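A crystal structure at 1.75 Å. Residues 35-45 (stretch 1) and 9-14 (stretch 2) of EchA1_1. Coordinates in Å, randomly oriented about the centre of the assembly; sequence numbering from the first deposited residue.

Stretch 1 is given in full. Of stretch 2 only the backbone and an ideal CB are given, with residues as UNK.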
# COMPACT_ATOMS: atom_id res chain seq x y z
N ALA B 35 11.47 -29.85 -6.45
CA ALA B 35 11.03 -30.56 -5.24
C ALA B 35 12.14 -30.79 -4.19
O ALA B 35 11.88 -30.71 -2.99
CB ALA B 35 10.36 -31.88 -5.61
N ALA B 36 13.36 -31.08 -4.64
CA ALA B 36 14.50 -31.30 -3.73
C ALA B 36 14.86 -30.02 -2.94
O ALA B 36 15.15 -30.08 -1.74
CB ALA B 36 15.71 -31.81 -4.51
N VAL B 37 14.84 -28.87 -3.61
CA VAL B 37 15.07 -27.59 -2.94
C VAL B 37 13.94 -27.35 -1.94
O VAL B 37 14.18 -26.95 -0.80
CB VAL B 37 15.14 -26.43 -3.95
CG1 VAL B 37 15.27 -25.07 -3.21
CG2 VAL B 37 16.30 -26.63 -4.97
N SER B 38 12.71 -27.63 -2.34
CA SER B 38 11.57 -27.41 -1.46
C SER B 38 11.65 -28.24 -0.18
O SER B 38 11.24 -27.79 0.88
CB SER B 38 10.25 -27.68 -2.19
OG SER B 38 10.14 -26.85 -3.33
N ILE B 39 12.19 -29.45 -0.30
CA ILE B 39 12.38 -30.30 0.87
C ILE B 39 13.37 -29.70 1.84
O ILE B 39 13.11 -29.62 3.04
CB ILE B 39 12.84 -31.71 0.45
CG1 ILE B 39 11.67 -32.46 -0.17
CG2 ILE B 39 13.40 -32.49 1.63
CD1 ILE B 39 12.06 -33.70 -0.98
N GLY B 40 14.51 -29.26 1.31
CA GLY B 40 15.56 -28.67 2.12
C GLY B 40 15.13 -27.40 2.82
O GLY B 40 15.38 -27.20 4.00
N VAL B 41 14.48 -26.52 2.06
CA VAL B 41 14.07 -25.22 2.59
C VAL B 41 12.91 -25.38 3.59
O VAL B 41 12.95 -24.83 4.71
CB VAL B 41 13.70 -24.26 1.43
CG1 VAL B 41 12.98 -23.01 1.97
CG2 VAL B 41 14.96 -23.90 0.59
N GLY B 42 11.90 -26.14 3.20
CA GLY B 42 10.73 -26.36 4.02
C GLY B 42 11.06 -27.04 5.33
O GLY B 42 10.61 -26.61 6.38
N ASP B 43 11.86 -28.10 5.30
CA ASP B 43 12.22 -28.77 6.56
C ASP B 43 13.03 -27.85 7.50
O ASP B 43 12.81 -27.84 8.71
CB ASP B 43 12.99 -30.07 6.29
CG ASP B 43 12.13 -31.15 5.63
OD1 ASP B 43 10.89 -31.00 5.53
OD2 ASP B 43 12.72 -32.17 5.20
N ALA B 44 13.95 -27.07 6.93
CA ALA B 44 14.79 -26.13 7.70
C ALA B 44 13.94 -25.04 8.34
O ALA B 44 14.12 -24.69 9.51
CB ALA B 44 15.87 -25.52 6.81
N LEU B 45 12.99 -24.50 7.59
CA LEU B 45 12.05 -23.54 8.18
C LEU B 45 11.26 -24.14 9.33
O LEU B 45 11.05 -23.48 10.35
CB LEU B 45 11.06 -23.04 7.13
CG LEU B 45 11.42 -21.89 6.22
CD1 LEU B 45 10.19 -21.57 5.37
CD2 LEU B 45 11.87 -20.65 7.01
N UNK B 9 22.18 -32.18 -1.13
CA UNK B 9 20.77 -31.84 -1.01
C UNK B 9 20.45 -30.53 -1.70
O UNK B 9 21.34 -29.71 -1.95
CB UNK B 9 20.37 -31.76 0.46
N UNK B 10 19.18 -30.35 -2.03
CA UNK B 10 18.71 -29.18 -2.75
C UNK B 10 18.92 -27.89 -1.98
O UNK B 10 19.06 -26.83 -2.59
CB UNK B 10 17.23 -29.34 -3.09
N UNK B 11 18.91 -27.97 -0.65
CA UNK B 11 19.18 -26.82 0.19
C UNK B 11 19.96 -27.27 1.42
O UNK B 11 19.70 -28.34 1.96
CB UNK B 11 17.88 -26.12 0.59
N UNK B 12 20.90 -26.44 1.85
CA UNK B 12 21.66 -26.67 3.07
C UNK B 12 21.09 -25.80 4.18
O UNK B 12 20.49 -24.76 3.91
CB UNK B 12 23.15 -26.38 2.86
N UNK B 13 21.25 -26.24 5.42
CA UNK B 13 20.93 -25.41 6.57
C UNK B 13 22.13 -25.42 7.50
O UNK B 13 22.73 -26.48 7.73
CB UNK B 13 19.67 -25.90 7.28
N UNK B 14 22.50 -24.24 7.99
CA UNK B 14 23.62 -24.09 8.90
C UNK B 14 23.24 -23.02 9.93
O UNK B 14 22.33 -22.23 9.70
CB UNK B 14 24.90 -23.72 8.15

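Stretch 1 is one continuous helix, held by backbone hydrogen bonds such as Val-41 N to Val-37 O (2.9 Å). Stretch 2 runs alongside it, with N-to-C directions 20° apart. No hydrogen bond joins the two stretches directly.

Position 9 has its CB sideways to the helix, and nothing of stretch 1 lies within 5.5 Å of it. Phi is -71° and psi 159°, an extended conformation that many residues adopt. Proline fits this phi, but the contact does not require it. The residue is Pro-9, which makes no contact with the helix.

Position 10 is the tightest point. Its CA lies 4.0 Å from the CA of Val-37. The CB direction is toward the helix, and the ideal CB sits 2.5 Å from Ala-36 C and 2.5 Å from Val-37 N. Both are clashes with backbone. Phi and psi (-63°, -28°) are open to any ordinary residue, so space and not torsion sets the limit. Only a residue without CB suits this backbone. It is Gly-10. Its CA packs 3.8 Å from Ala-36 O, and its O lies 3.6 Å from Val-37 CG2. A water bridges the stretches: it donates to Ala-36 O at 2.7 Å and accepts a weak bond from Gly-10 N at 3.4 Å.

Position 11 begins the strand, with CB toward the helix. Helix residue Gly-40 has no side chain here, which leaves a shallow place for a CB. The ideal CB lies 3.7 Å from Val-41 CG2, 3.8 Å from Gly-40 C and 4.0 Å from Val-37 O. A small side chain suits best; alanine is the natural apolar choice, and serine is conceivable. The residue is Ala-11, and its methyl packs against Val-41. The fit is mutual: an ideal CB on Gly-40 would come 2.6 Å from Ala-11 CB, a clash.

Position 12 points its CB away, with no helix atom within 5.5 Å. Many side chains would be tolerated. The residue is Leu-12; its side chain stays clear of the helix.

Position 13 turns toward the helix again, as strand alternation predicts. The ideal CB is 3.8 Å from Ala-44 CB, and its CA lies 6.3 Å from the CA of Ala-44. An apolar side chain suits the methyl; alanine is enough, and stretch 1 gives no sign that a larger one would be excluded. The residue is Ala-13, whose CB meets Ala-44 CB at 3.9 Å.

Position 14 is out of reach of the helix, which sets no preference. The residue is Glu-14, chi1 p; its OE2 is hydrogen-bonded to a residue just outside the stretches.

Stretch 2 9-14: PGALAE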
# COMPACT_ATOMS: atom_id res chain seq x y z
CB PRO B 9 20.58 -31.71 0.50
CG PRO B 9 21.90 -31.37 1.02
CD PRO B 9 22.90 -32.02 0.14
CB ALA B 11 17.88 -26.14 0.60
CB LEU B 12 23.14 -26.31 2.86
CG LEU B 12 23.86 -26.99 1.68
CD1 LEU B 12 25.21 -26.34 1.41
CD2 LEU B 12 24.02 -28.48 1.95
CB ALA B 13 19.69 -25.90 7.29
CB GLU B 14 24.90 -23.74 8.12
CG GLU B 14 25.04 -22.31 7.63
CD GLU B 14 26.43 -22.04 7.07
OE1 GLU B 14 26.89 -22.81 6.19
OE2 GLU B 14 27.07 -21.07 7.51
O HOH W 1 16.63 -31.81 -0.35
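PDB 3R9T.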